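Local coordinates for alkaline phosphatase (Antarctic bacterium, PDB 2W5V), which probably hydrolyses phosphate monoesters with the help of bound zinc and magnesium ions, as alkaline phosphatases generally do, at residues Glu352-Ile357 with Phe364-Lys369; Gly70-Ser75 with Ile342-Tyr347; Leu171-Lys176 with Ala216-Pro221; Gly126-Ser131 with Gly228-Ala233; Ile50-Tyr55 with Ser272-Phe277. The protein carries 1 engineered substitution. All blocks are in the same frame, centred on the assembly; numbering follows the deposited sequence.

Contact 1 of 5, residues Glu352-Ile357 with Phe364-Lys369; sequences EEFIGI and FHKILK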
# COMPACT_ATOMS: atom_id res chain seq x y z
N GLU B 352 -0.65 -17.65 -0.44
CA GLU B 352 -2.02 -17.12 -0.50
C GLU B 352 -2.56 -16.80 0.90
O GLU B 352 -3.49 -16.01 1.05
CB GLU B 352 -2.96 -18.11 -1.21
CG GLU B 352 -2.65 -18.36 -2.68
CD GLU B 352 -1.44 -19.28 -2.92
OE1 GLU B 352 -0.88 -19.85 -1.95
OE2 GLU B 352 -1.05 -19.41 -4.10
N GLU B 353 -2.00 -17.43 1.92
CA GLU B 353 -2.44 -17.19 3.29
C GLU B 353 -2.22 -15.74 3.72
O GLU B 353 -2.87 -15.26 4.65
CB GLU B 353 -1.71 -18.14 4.25
CG GLU B 353 -2.18 -18.02 5.69
CD GLU B 353 -3.64 -18.38 5.87
OE1 GLU B 353 -4.11 -19.31 5.17
OE2 GLU B 353 -4.33 -17.74 6.70
N PHE B 354 -1.33 -15.04 3.03
CA PHE B 354 -0.92 -13.71 3.48
C PHE B 354 -1.65 -12.53 2.82
O PHE B 354 -1.25 -11.38 3.01
CB PHE B 354 0.60 -13.55 3.33
CG PHE B 354 1.38 -14.50 4.18
CD1 PHE B 354 1.56 -15.82 3.79
CD2 PHE B 354 1.87 -14.10 5.42
CE1 PHE B 354 2.25 -16.72 4.59
CE2 PHE B 354 2.56 -14.99 6.23
CZ PHE B 354 2.74 -16.30 5.82
N ILE B 355 -2.73 -12.80 2.09
CA ILE B 355 -3.49 -11.72 1.45
C ILE B 355 -4.51 -11.11 2.41
O ILE B 355 -4.60 -11.51 3.57
CB ILE B 355 -4.18 -12.18 0.15
CG1 ILE B 355 -5.29 -13.20 0.45
CG2 ILE B 355 -3.15 -12.76 -0.83
CD1 ILE B 355 -5.97 -13.72 -0.81
N GLY B 356 -5.28 -10.13 1.96
CA GLY B 356 -6.21 -9.45 2.85
C GLY B 356 -5.52 -8.51 3.84
O GLY B 356 -4.34 -8.17 3.69
N ILE B 357 -6.27 -8.10 4.85
CA ILE B 357 -5.79 -7.10 5.80
C ILE B 357 -5.86 -7.68 7.19
O ILE B 357 -6.87 -8.29 7.56
CB ILE B 357 -6.66 -5.83 5.74
CG1 ILE B 357 -6.68 -5.28 4.31
CG2 ILE B 357 -6.16 -4.77 6.74
CD1 ILE B 357 -7.48 -3.94 4.15
N PHE B 364 3.09 -14.03 12.31
CA PHE B 364 3.61 -15.19 13.06
C PHE B 364 2.67 -16.37 12.93
O PHE B 364 3.09 -17.48 12.61
CB PHE B 364 3.79 -14.83 14.54
CG PHE B 364 4.05 -16.02 15.44
CD1 PHE B 364 5.35 -16.37 15.80
CD2 PHE B 364 3.00 -16.79 15.94
CE1 PHE B 364 5.60 -17.46 16.63
CE2 PHE B 364 3.24 -17.88 16.77
CZ PHE B 364 4.55 -18.21 17.12
N HIS B 365 1.39 -16.13 13.19
CA HIS B 365 0.42 -17.21 13.20
C HIS B 365 0.22 -17.81 11.81
O HIS B 365 -0.03 -19.00 11.67
CB HIS B 365 -0.88 -16.73 13.82
CG HIS B 365 -0.72 -16.35 15.26
ND1 HIS B 365 -0.59 -17.28 16.27
CD2 HIS B 365 -0.62 -15.14 15.86
CE1 HIS B 365 -0.43 -16.67 17.42
NE2 HIS B 365 -0.45 -15.36 17.21
N LYS B 366 0.35 -16.96 10.79
CA LYS B 366 0.25 -17.43 9.42
C LYS B 366 1.46 -18.28 9.01
O LYS B 366 1.29 -19.27 8.30
CB LYS B 366 0.05 -16.25 8.46
CG LYS B 366 -1.30 -15.53 8.65
CD LYS B 366 -1.38 -14.29 7.75
CE LYS B 366 -2.77 -13.65 7.83
NZ LYS B 366 -3.80 -14.52 7.18
N ILE B 367 2.66 -17.90 9.43
CA ILE B 367 3.84 -18.72 9.13
C ILE B 367 3.69 -20.08 9.81
O ILE B 367 3.93 -21.12 9.20
CB ILE B 367 5.14 -18.07 9.59
CG1 ILE B 367 5.47 -16.86 8.71
CG2 ILE B 367 6.28 -19.08 9.54
CD1 ILE B 367 6.59 -15.98 9.29
N LEU B 368 3.28 -20.06 11.07
CA LEU B 368 3.04 -21.30 11.80
C LEU B 368 1.98 -22.15 11.07
O LEU B 368 2.16 -23.35 10.85
CB LEU B 368 2.61 -20.97 13.23
CG LEU B 368 2.71 -22.02 14.32
CD1 LEU B 368 4.02 -22.78 14.22
CD2 LEU B 368 2.56 -21.35 15.69
N LYS B 369 0.89 -21.52 10.64
CA LYS B 369 -0.19 -22.23 9.97
C LYS B 369 0.25 -22.93 8.68
O LYS B 369 -0.05 -24.10 8.47
CB LYS B 369 -1.37 -21.29 9.68
CG LYS B 369 -2.49 -21.97 8.92
CD LYS B 369 -3.62 -21.01 8.59
CE LYS B 369 -4.68 -21.71 7.74
NZ LYS B 369 -5.85 -20.82 7.47
O HOH W 1 -5.86 -12.74 5.56

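Contact 2 of 5, residues Gly70-Ser75 with Ile342-Tyr347; sequences GLIKTS and IPVFAY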
# COMPACT_ATOMS: atom_id res chain seq x y z
N GLY B 70 -0.82 -8.45 0.81
CA GLY B 70 -1.71 -8.16 1.92
C GLY B 70 -1.32 -6.85 2.58
O GLY B 70 -0.43 -6.17 2.09
N LEU B 71 -1.98 -6.49 3.68
CA LEU B 71 -1.70 -5.24 4.38
C LEU B 71 -1.74 -5.53 5.86
O LEU B 71 -2.65 -6.21 6.33
CB LEU B 71 -2.74 -4.15 4.06
CG LEU B 71 -2.89 -3.70 2.60
CD1 LEU B 71 -4.06 -2.73 2.40
CD2 LEU B 71 -1.60 -3.05 2.12
N ILE B 72 -0.76 -5.03 6.61
CA ILE B 72 -0.78 -5.18 8.06
C ILE B 72 -0.95 -3.87 8.82
O ILE B 72 -0.45 -2.82 8.42
CB ILE B 72 0.49 -5.90 8.61
CG1 ILE B 72 1.77 -5.24 8.09
CG2 ILE B 72 0.46 -7.36 8.23
CD1 ILE B 72 3.06 -5.82 8.75
N LYS B 73 -1.67 -3.97 9.94
CA LYS B 73 -1.82 -2.86 10.86
C LYS B 73 -0.76 -3.02 11.94
O LYS B 73 -0.62 -4.11 12.51
CB LYS B 73 -3.22 -2.88 11.47
CG LYS B 73 -3.48 -1.65 12.34
CD LYS B 73 -4.92 -1.58 12.84
CE LYS B 73 -5.07 -0.38 13.78
NZ LYS B 73 -6.45 -0.32 14.33
N THR B 74 -0.01 -1.96 12.21
CA THR B 74 1.24 -2.12 12.96
C THR B 74 1.26 -1.61 14.40
O THR B 74 2.31 -1.68 15.05
CB THR B 74 2.40 -1.42 12.23
OG1 THR B 74 2.10 -0.02 12.13
CG2 THR B 74 2.59 -2.01 10.82
N SER B 75 0.14 -1.10 14.90
CA SER B 75 0.14 -0.53 16.26
C SER B 75 0.54 -1.56 17.32
O SER B 75 0.27 -2.75 17.17
CB SER B 75 -1.23 0.07 16.61
OG SER B 75 -1.56 1.16 15.75
N ILE B 342 0.89 -1.37 6.24
CA ILE B 342 2.11 -1.74 5.54
C ILE B 342 1.86 -2.94 4.61
O ILE B 342 1.26 -3.92 5.02
CB ILE B 342 3.20 -2.13 6.57
CG1 ILE B 342 3.64 -0.89 7.37
CG2 ILE B 342 4.36 -2.87 5.92
CD1 ILE B 342 4.34 0.18 6.53
N PRO B 343 2.34 -2.86 3.36
CA PRO B 343 2.19 -3.97 2.41
C PRO B 343 2.97 -5.21 2.83
O PRO B 343 4.08 -5.12 3.37
CB PRO B 343 2.79 -3.42 1.11
CG PRO B 343 2.94 -1.95 1.31
CD PRO B 343 3.06 -1.71 2.79
N VAL B 344 2.36 -6.37 2.60
CA VAL B 344 3.00 -7.65 2.76
C VAL B 344 3.01 -8.32 1.40
O VAL B 344 1.98 -8.33 0.71
CB VAL B 344 2.19 -8.56 3.70
CG1 VAL B 344 2.79 -9.97 3.75
CG2 VAL B 344 2.07 -7.92 5.08
N PHE B 345 4.15 -8.87 1.01
CA PHE B 345 4.28 -9.60 -0.25
C PHE B 345 4.67 -11.04 0.05
O PHE B 345 5.52 -11.28 0.91
CB PHE B 345 5.36 -8.96 -1.14
CG PHE B 345 5.15 -7.49 -1.41
CD1 PHE B 345 4.45 -7.07 -2.54
CD2 PHE B 345 5.67 -6.53 -0.56
CE1 PHE B 345 4.26 -5.72 -2.81
CE2 PHE B 345 5.49 -5.18 -0.82
CZ PHE B 345 4.78 -4.77 -1.95
N ALA B 346 4.06 -11.99 -0.64
CA ALA B 346 4.41 -13.40 -0.43
C ALA B 346 4.46 -14.19 -1.73
O ALA B 346 3.59 -14.07 -2.58
CB ALA B 346 3.45 -14.05 0.56
N TYR B 347 5.49 -15.02 -1.86
CA TYR B 347 5.66 -15.87 -3.02
C TYR B 347 5.97 -17.29 -2.57
O TYR B 347 6.76 -17.49 -1.66
CB TYR B 347 6.83 -15.38 -3.88
CG TYR B 347 7.09 -16.33 -5.03
CD1 TYR B 347 6.45 -16.16 -6.25
CD2 TYR B 347 7.94 -17.42 -4.88
CE1 TYR B 347 6.67 -17.04 -7.29
CE2 TYR B 347 8.16 -18.31 -5.92
CZ TYR B 347 7.52 -18.11 -7.12
OH TYR B 347 7.73 -18.99 -8.17

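Contact 3 of 5, residues Leu171-Lys176 with Ala216-Pro221; sequences LNYFTK and ADEAMP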
# COMPACT_ATOMS: atom_id res chain seq x y z
N LEU B 171 30.05 -5.95 16.68
CA LEU B 171 31.17 -6.58 17.37
C LEU B 171 31.40 -5.97 18.76
O LEU B 171 31.81 -6.65 19.69
CB LEU B 171 32.45 -6.49 16.53
CG LEU B 171 33.68 -7.23 17.07
CD1 LEU B 171 33.36 -8.71 17.27
CD2 LEU B 171 34.85 -7.06 16.13
N ASN B 172 31.12 -4.67 18.88
CA ASN B 172 31.27 -3.97 20.14
C ASN B 172 30.51 -4.62 21.30
O ASN B 172 31.01 -4.68 22.42
CB ASN B 172 30.83 -2.51 20.01
CG ASN B 172 31.91 -1.62 19.41
OD1 ASN B 172 33.06 -2.04 19.24
ND2 ASN B 172 31.55 -0.38 19.08
N TYR B 173 29.31 -5.11 21.02
CA TYR B 173 28.46 -5.67 22.08
C TYR B 173 28.93 -7.04 22.56
O TYR B 173 28.45 -7.56 23.58
CB TYR B 173 27.00 -5.68 21.62
CG TYR B 173 26.56 -4.29 21.22
CD1 TYR B 173 26.59 -3.88 19.89
CD2 TYR B 173 26.18 -3.36 22.19
CE1 TYR B 173 26.22 -2.59 19.54
CE2 TYR B 173 25.81 -2.08 21.84
CZ TYR B 173 25.84 -1.69 20.52
OH TYR B 173 25.47 -0.41 20.18
N PHE B 174 29.89 -7.61 21.84
CA PHE B 174 30.47 -8.90 22.21
C PHE B 174 31.89 -8.79 22.79
O PHE B 174 32.30 -9.62 23.60
CB PHE B 174 30.48 -9.83 21.00
CG PHE B 174 29.12 -10.24 20.53
CD1 PHE B 174 28.56 -11.43 20.95
CD2 PHE B 174 28.38 -9.42 19.69
CE1 PHE B 174 27.29 -11.81 20.53
CE2 PHE B 174 27.12 -9.79 19.26
CZ PHE B 174 26.57 -10.99 19.68
N THR B 175 32.65 -7.78 22.37
CA THR B 175 34.07 -7.72 22.72
C THR B 175 34.53 -6.42 23.37
O THR B 175 35.69 -6.31 23.77
CB THR B 175 34.95 -7.96 21.49
OG1 THR B 175 34.87 -6.82 20.62
CG2 THR B 175 34.51 -9.20 20.74
N LYS B 176 33.65 -5.43 23.44
CA LYS B 176 34.00 -4.17 24.08
C LYS B 176 32.83 -3.68 24.91
O LYS B 176 32.23 -2.63 24.62
CB LYS B 176 34.41 -3.13 23.03
CG LYS B 176 35.63 -3.56 22.21
CD LYS B 176 36.02 -2.54 21.16
CE LYS B 176 37.13 -3.07 20.27
NZ LYS B 176 37.57 -2.08 19.26
N ALA B 216 31.39 -5.52 11.65
CA ALA B 216 31.52 -4.11 11.97
C ALA B 216 31.41 -3.95 13.47
O ALA B 216 30.82 -4.79 14.14
CB ALA B 216 30.42 -3.30 11.27
N ASP B 217 31.99 -2.88 14.00
CA ASP B 217 31.94 -2.63 15.44
C ASP B 217 30.52 -2.31 15.87
O ASP B 217 30.04 -2.81 16.88
CB ASP B 217 32.88 -1.49 15.83
CG ASP B 217 34.35 -1.84 15.63
OD1 ASP B 217 34.66 -3.03 15.38
OD2 ASP B 217 35.20 -0.93 15.72
N GLU B 218 29.86 -1.46 15.08
CA GLU B 218 28.46 -1.13 15.31
C GLU B 218 27.63 -1.51 14.08
O GLU B 218 27.57 -2.69 13.72
CB GLU B 218 28.31 0.36 15.65
CG GLU B 218 29.03 0.75 16.95
CD GLU B 218 28.28 0.30 18.19
OE1 GLU B 218 28.94 -0.02 19.21
OE2 GLU B 218 27.03 0.27 18.15
N ALA B 219 27.01 -0.55 13.41
CA ALA B 219 26.27 -0.87 12.20
C ALA B 219 27.23 -1.14 11.06
O ALA B 219 28.36 -0.64 11.06
CB ALA B 219 25.32 0.28 11.84
N MET B 220 26.78 -1.91 10.08
CA MET B 220 27.52 -2.06 8.83
C MET B 220 27.56 -0.71 8.13
O MET B 220 26.75 0.17 8.43
CB MET B 220 26.84 -3.07 7.90
CG MET B 220 26.68 -4.46 8.50
SD MET B 220 28.28 -5.28 8.63
CE MET B 220 28.73 -5.39 6.89
N PRO B 221 28.50 -0.54 7.19
CA PRO B 221 28.59 0.71 6.43
C PRO B 221 27.28 0.97 5.67
O PRO B 221 26.55 0.03 5.39
CB PRO B 221 29.72 0.44 5.43
CG PRO B 221 30.57 -0.61 6.11
CD PRO B 221 29.60 -1.47 6.87
O HOH W 2 34.31 -3.85 18.00
O HOH W 3 37.65 -2.84 15.89

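Contact 4 of 5, residues Gly126-Ser131 with Gly228-Ala233; sequences GVVATS and GNFLSA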
# COMPACT_ATOMS: atom_id res chain seq x y z
N GLY B 126 18.44 -18.81 10.74
CA GLY B 126 19.43 -17.78 10.53
C GLY B 126 18.87 -16.37 10.57
O GLY B 126 17.69 -16.13 10.28
N VAL B 127 19.73 -15.41 10.91
CA VAL B 127 19.35 -14.01 11.00
C VAL B 127 20.44 -13.12 10.39
O VAL B 127 21.61 -13.21 10.77
CB VAL B 127 19.10 -13.62 12.45
CG1 VAL B 127 18.94 -12.12 12.58
CG2 VAL B 127 17.86 -14.33 12.98
N VAL B 128 20.04 -12.28 9.44
CA VAL B 128 20.97 -11.36 8.78
C VAL B 128 20.45 -9.94 8.93
O VAL B 128 19.23 -9.72 8.89
CB VAL B 128 21.11 -11.71 7.28
CG1 VAL B 128 21.90 -10.64 6.55
CG2 VAL B 128 21.77 -13.08 7.12
N ALA B 129 21.36 -8.97 9.12
CA ALA B 129 20.96 -7.58 9.31
C ALA B 129 22.07 -6.61 8.90
O ALA B 129 23.24 -6.96 8.98
CB ALA B 129 20.59 -7.34 10.76
N THR B 130 21.71 -5.39 8.50
CA THR B 130 22.71 -4.37 8.17
C THR B 130 22.98 -3.44 9.35
O THR B 130 23.88 -2.61 9.31
CB THR B 130 22.36 -3.55 6.92
OG1 THR B 130 21.10 -2.89 7.12
CG2 THR B 130 22.26 -4.45 5.70
N SER B 131 22.18 -3.58 10.40
CA SER B 131 22.45 -2.91 11.66
C SER B 131 23.36 -3.81 12.49
O SER B 131 23.85 -4.83 12.02
CB SER B 131 21.15 -2.67 12.43
OG SER B 131 20.46 -3.90 12.64
N GLY B 228 28.26 -2.39 -0.43
CA GLY B 228 28.12 -3.33 -1.52
C GLY B 228 27.04 -4.36 -1.25
O GLY B 228 26.11 -4.09 -0.49
N ASN B 229 27.18 -5.54 -1.86
CA ASN B 229 26.12 -6.55 -1.86
C ASN B 229 26.08 -7.44 -0.62
O ASN B 229 25.67 -8.60 -0.70
CB ASN B 229 26.23 -7.43 -3.11
CG ASN B 229 27.32 -8.47 -2.99
OD1 ASN B 229 27.23 -9.55 -3.58
ND2 ASN B 229 28.36 -8.16 -2.23
N PHE B 230 26.47 -6.89 0.52
CA PHE B 230 26.43 -7.65 1.77
C PHE B 230 25.10 -8.35 2.02
O PHE B 230 25.06 -9.55 2.30
CB PHE B 230 26.74 -6.75 2.96
CG PHE B 230 26.43 -7.41 4.28
CD1 PHE B 230 27.24 -8.42 4.76
CD2 PHE B 230 25.33 -7.02 5.02
CE1 PHE B 230 26.97 -9.03 5.98
CE2 PHE B 230 25.04 -7.62 6.24
CZ PHE B 230 25.86 -8.64 6.72
N LEU B 231 23.99 -7.61 1.95
CA LEU B 231 22.71 -8.19 2.33
C LEU B 231 22.36 -9.39 1.44
O LEU B 231 22.01 -10.45 1.94
CB LEU B 231 21.60 -7.14 2.33
CG LEU B 231 20.21 -7.59 2.78
CD1 LEU B 231 20.25 -8.13 4.20
CD2 LEU B 231 19.23 -6.44 2.68
N SER B 232 22.47 -9.22 0.13
CA SER B 232 22.22 -10.35 -0.77
C SER B 232 23.19 -11.50 -0.53
O SER B 232 22.77 -12.65 -0.39
CB SER B 232 22.28 -9.91 -2.23
OG SER B 232 21.20 -9.04 -2.53
N ALA B 233 24.48 -11.19 -0.50
CA ALA B 233 25.51 -12.23 -0.36
C ALA B 233 25.34 -13.01 0.94
O ALA B 233 25.51 -14.23 0.96
CB ALA B 233 26.91 -11.61 -0.43

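Contact 5 of 5, residues Ile50-Tyr55 with Ser272-Phe277; sequences ISSTFY and SEINDF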
# COMPACT_ATOMS: atom_id res chain seq x y z
N ILE B 50 8.72 1.89 -0.84
CA ILE B 50 8.75 0.80 -1.81
C ILE B 50 8.62 1.36 -3.22
O ILE B 50 9.32 0.93 -4.14
CB ILE B 50 7.59 -0.20 -1.55
CG1 ILE B 50 7.82 -0.97 -0.24
CG2 ILE B 50 7.43 -1.16 -2.73
CD1 ILE B 50 6.55 -1.66 0.27
N SER B 51 7.72 2.33 -3.38
CA SER B 51 7.48 2.93 -4.69
C SER B 51 8.72 3.59 -5.31
O SER B 51 8.86 3.64 -6.54
CB SER B 51 6.36 3.96 -4.58
OG SER B 51 5.15 3.31 -4.25
N SER B 52 9.63 4.08 -4.47
CA SER B 52 10.82 4.74 -5.00
C SER B 52 11.65 3.83 -5.90
O SER B 52 12.31 4.31 -6.81
CB SER B 52 11.67 5.36 -3.87
OG SER B 52 12.30 4.36 -3.08
N THR B 53 11.61 2.52 -5.66
CA THR B 53 12.37 1.59 -6.50
C THR B 53 11.85 1.56 -7.94
O THR B 53 12.56 1.11 -8.84
CB THR B 53 12.38 0.15 -5.93
OG1 THR B 53 11.06 -0.41 -5.98
CG2 THR B 53 12.87 0.14 -4.50
N PHE B 54 10.63 2.03 -8.14
CA PHE B 54 10.03 2.07 -9.48
C PHE B 54 10.44 3.32 -10.24
O PHE B 54 10.13 3.46 -11.43
CB PHE B 54 8.50 1.98 -9.40
CG PHE B 54 7.99 0.62 -9.01
CD1 PHE B 54 8.05 0.20 -7.69
CD2 PHE B 54 7.46 -0.24 -9.95
CE1 PHE B 54 7.59 -1.06 -7.32
CE2 PHE B 54 7.01 -1.50 -9.59
CZ PHE B 54 7.07 -1.90 -8.28
N TYR B 55 11.14 4.23 -9.56
CA TYR B 55 11.55 5.50 -10.18
C TYR B 55 13.05 5.78 -10.06
O TYR B 55 13.62 6.51 -10.88
CB TYR B 55 10.78 6.66 -9.56
CG TYR B 55 9.30 6.63 -9.85
CD1 TYR B 55 8.43 5.98 -8.99
CD2 TYR B 55 8.78 7.22 -10.99
CE1 TYR B 55 7.08 5.93 -9.23
CE2 TYR B 55 7.41 7.18 -11.25
CZ TYR B 55 6.57 6.52 -10.37
OH TYR B 55 5.21 6.46 -10.60
N SER B 272 18.99 4.47 -1.63
CA SER B 272 20.06 3.51 -1.87
C SER B 272 19.87 2.28 -0.98
O SER B 272 20.17 1.15 -1.40
CB SER B 272 21.45 4.13 -1.68
OG SER B 272 21.60 4.69 -0.39
N GLU B 273 19.37 2.48 0.23
CA GLU B 273 19.19 1.35 1.14
C GLU B 273 18.05 0.44 0.68
O GLU B 273 18.16 -0.79 0.74
CB GLU B 273 18.98 1.82 2.59
CG GLU B 273 20.17 2.58 3.21
CD GLU B 273 21.45 1.74 3.31
OE1 GLU B 273 21.37 0.54 3.64
OE2 GLU B 273 22.55 2.29 3.06
N ILE B 274 16.95 1.02 0.22
CA ILE B 274 15.84 0.17 -0.19
C ILE B 274 16.12 -0.48 -1.55
O ILE B 274 15.64 -1.58 -1.83
CB ILE B 274 14.47 0.87 -0.16
CG1 ILE B 274 13.35 -0.17 -0.31
CG2 ILE B 274 14.38 1.93 -1.24
CD1 ILE B 274 11.96 0.38 -0.07
N ASN B 275 16.89 0.20 -2.40
CA ASN B 275 17.35 -0.42 -3.63
C ASN B 275 18.17 -1.69 -3.35
O ASN B 275 18.02 -2.70 -4.04
CB ASN B 275 18.17 0.56 -4.48
CG ASN B 275 17.29 1.49 -5.31
OD1 ASN B 275 16.06 1.35 -5.34
ND2 ASN B 275 17.91 2.45 -5.98
N ASP B 276 19.02 -1.62 -2.33
CA ASP B 276 19.81 -2.78 -1.90
C ASP B 276 18.89 -3.90 -1.38
O ASP B 276 19.07 -5.07 -1.70
CB ASP B 276 20.81 -2.37 -0.80
CG ASP B 276 21.59 -3.55 -0.25
OD1 ASP B 276 22.30 -4.21 -1.04
OD2 ASP B 276 21.49 -3.82 0.97
N PHE B 277 17.89 -3.51 -0.59
CA PHE B 277 16.90 -4.46 -0.07
C PHE B 277 16.18 -5.19 -1.21
O PHE B 277 16.00 -6.40 -1.17
CB PHE B 277 15.89 -3.74 0.83
CG PHE B 277 14.85 -4.65 1.43
CD1 PHE B 277 15.17 -5.48 2.50
CD2 PHE B 277 13.56 -4.68 0.92
CE1 PHE B 277 14.22 -6.33 3.06
CE2 PHE B 277 12.59 -5.53 1.47
CZ PHE B 277 12.92 -6.36 2.55

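Contact 1 of 5, residues Glu352-Ile357 with Phe364-Lys369
Phe-354 and Lys-366 form the closely packed apolar part of this contact. The aliphatic start of the lysine lies obliquely against the ring, with Lys-366 CB 3.6 Å from Phe-354 CE2, and the two side chains run past each other in opposite directions. The tip of the ring also reaches the next helical residue, Phe-354 CZ standing 4.0 Å from Ile-367 CG1. Both Phe-354 and Ile-367 are buried and touch strand 294-299, so the ring is enclosed between helix and sheet.

The polar side is looser. A bend at chi4 (-69°) brings Lys-366 NZ to Glu-353 O at 2.8 Å, nearly along the C=O axis (164°), which is the firm hydrogen bond here. The same ammonium makes a weak salt bridge to Glu-353 OE2 (3.3 Å) and donates to a water that in turn donates to Ile-355 O; Tyr-358 adds a cation-pi contact. Lys-369, extended and exposed, crosses Glu-353 at about a right angle and reaches OE1 with NZ, again weakly, at 3.3 Å. One carboxylate is therefore shared by two lysines, and its OE2 is also near the second ammonium.

This is a salt-bridge network laid over an apolar base, joining the approach to edge strand 356-359 to helix 362-371, which packs on the central sheet of the alkaline phosphatase fold.

Contact 2 of 5, residues Gly70-Ser75 with Ile342-Tyr347
Ile-342 O takes two neighbouring donors of the facing strand: Ile-72 N gives it a hydrogen bond at 2.8 Å. Leu-71 CA adds a weak secondary CA-H...O contact, 3.3 Å from Ile-342 O. Gly-70 O has the matching pair of partners, Val-344 N at 2.8 Å from it, but that donor stands 53° out of the carbonyl plane, whereas Ile-72 N is tilted only 17° from that of Ile-342. Pro-343 CA makes the weak contact here, 3.4 Å from Gly-70 O. With Gly-70 N to Val-344 O and Ile-342 N to Ile-72 O, four hydrogen bonds define the antiparallel register. Pro-343, which has no N-H to give, falls in the non-hydrogen-bonded pair with Leu-71 and costs no bond to strand 68-73.

On one face, Ile-72 does the linking. Its CG2 meets Val-344 CG2 at 3.6 Å, while CG1, turned between the backbone N and the carbonyl carbon (chi1 52°), lies 3.7 Å from Ile-342 CB. Thr-74 CG2 prolongs this face by touching Ile-342 CG1 at 3.8 Å.

Strand 342-347 is flanked in the sheet by strands 294-299 and 68-73, the latter followed by strand 356-359. Helix 47-52 covers the Pro-343 face, where Leu-71 also packs on Phe-345 of the second subunit.

Contact 3 of 5, residues Leu171-Lys176 with Ala216-Pro221
Leu-171 and Asn-172, on the segment carrying the short helix 172-175, are tied to the loop between strand 210-214 and helix 230-242, a surface contact of the alkaline phosphatase fold. Backbone bonds come first. Leu-171 N donates to Ala-216 O at 2.9 Å, and Asn-172 N donates to Asp-217 O at 2.9 Å, so consecutive N-H groups meet consecutive loop carbonyls and fix the loop against the helix.

The side-chain bonds centre on the carboxylate of Glu-218. Its chain bends at chi2 (-76°), and its two oxygens serve different donors. OE1 uses its anti lone pair to take Asn-172 ND2 at 2.6 Å, whereas OE2 uses its syn lone pair to accept from Tyr-173 OH at 2.6 Å. The phenol ring stands 74° from the carboxylate plane, and the donor N-H of Asn-172 points well at its target (162°). An alanine in place of Glu-218 would probably leave both the Tyr-173 hydroxyl and the Asn-172 amide without these acceptors.

The Tyr-173 side chain also packs on Glu-151 and Ala-155 of helix 151-158.

Solvent completes the outer side. One water donates to Asn-172 OD1 and, weakly, to Asp-217 OD1. A second joins Lys-176 NZ weakly to Asp-217 OD1, while Lys-176 NZ stays 4.4 Å from Asp-217 OD2, beyond a salt bridge.

Contact 4 of 5, residues Gly126-Ser131 with Gly228-Ala233
Phe-230, Val-128 and Leu-231 bury the most surface in this contact between strand 124-129 and the first turn of helix 230-242. Phe-230 projects toward the strand with CG anti to its backbone N (chi1 168°). The ring presents its edge: CE2 lies 3.3 Å from Ala-129 O, near the ring plane, and CD2 is 4.1 Å from Thr-130 CG2, also at the rim. Val-128 CG1 approaches the same ring obliquely, 4.4 Å from CE2.

Val-128 is better matched by Leu-231. Their branches meet at Val-128 CG1 and Leu-231 CD1, 3.8 Å apart. Leu-231 CB lies 4.4 Å from Thr-130 CG2, so the threonine methyl adjoins both helical residues. Behind the contact, Leu-231 packs on Asp-276 and Ala-280 of helix 267-291. Away from the helix, the Ala-129 methyl packs against the magnesium ligand Glu-254.

No hydrogen bond spans the two segments. The backbone N and O of Thr-130 are bonded elsewhere, to Ser-256 OG and Gln-257 NE2. The chemistry implies that helix and strand are held by apolar burial, with the slightly positive ring edge of Phe-230 probably adding a weak attraction to the Ala-129 carbonyl.

Contact 5 of 5, residues Ile50-Tyr55 with Ser272-Phe277
Ile-274 reaches across to Ile-50 because its chain runs straight: CG1 is anti to the backbone N (chi1 -168°) and CD1 continues the line (chi2 171°). In the alkaline phosphatase fold, helix 267-291 here meets helix 47-52 and the residues that follow it. The tip, Ile-274 CD1, rests 3.7 Å from Ile-50 N. The other branch, Ile-274 CG2, meets Ser-52 OG at 3.7 Å and Thr-53 CG2 at 4.0 Å. That serine hydroxyl is hydrogen-bonded to Gln-49 O.

Thr-53 divides its branches. OG1 donates to Ile-50 O at 2.9 Å, nearly in line with its C=O bond (171°) and beside the bond from Thr-53 N, while CG2 faces helix 267-291. An alanine here would probably leave Ile-50 O with one donor fewer and open a gap beside Ile-274.

Asn-275 ND2 is bonded to Phe-56 O. Its other end, OD1, is buried without a polar partner, and Thr-53 CG2 stands 3.5 Å from it.

Contacts 1, 2 and 4 reach the ten-stranded sheet: contacts 1 and 2 at its 356-359 edge, with centres about 10 Å apart, and contact 4 beyond its middle, its centre about 22 Å from that of contact 2. Gly-356 O and Leu-71 N probably hydrogen-bond, joining contacts 1 and 2. Contact 3 lies on the opposite side of the chain's centre from both and touches contact 4 through Met-220 and Thr-130. Contact 5 touches both contact 2, Ile-50 packing on Pro-343 and Phe-345, and contact 4, where Asp-276 meets Leu-231. Along the chain, contact 3 nests inside 4, and 4 inside 5; contacts 5 and 2 interleave, and contact 1 follows last. Contacts 1, 2 and 5 also touch the second subunit, so this side lies at the dimer interface.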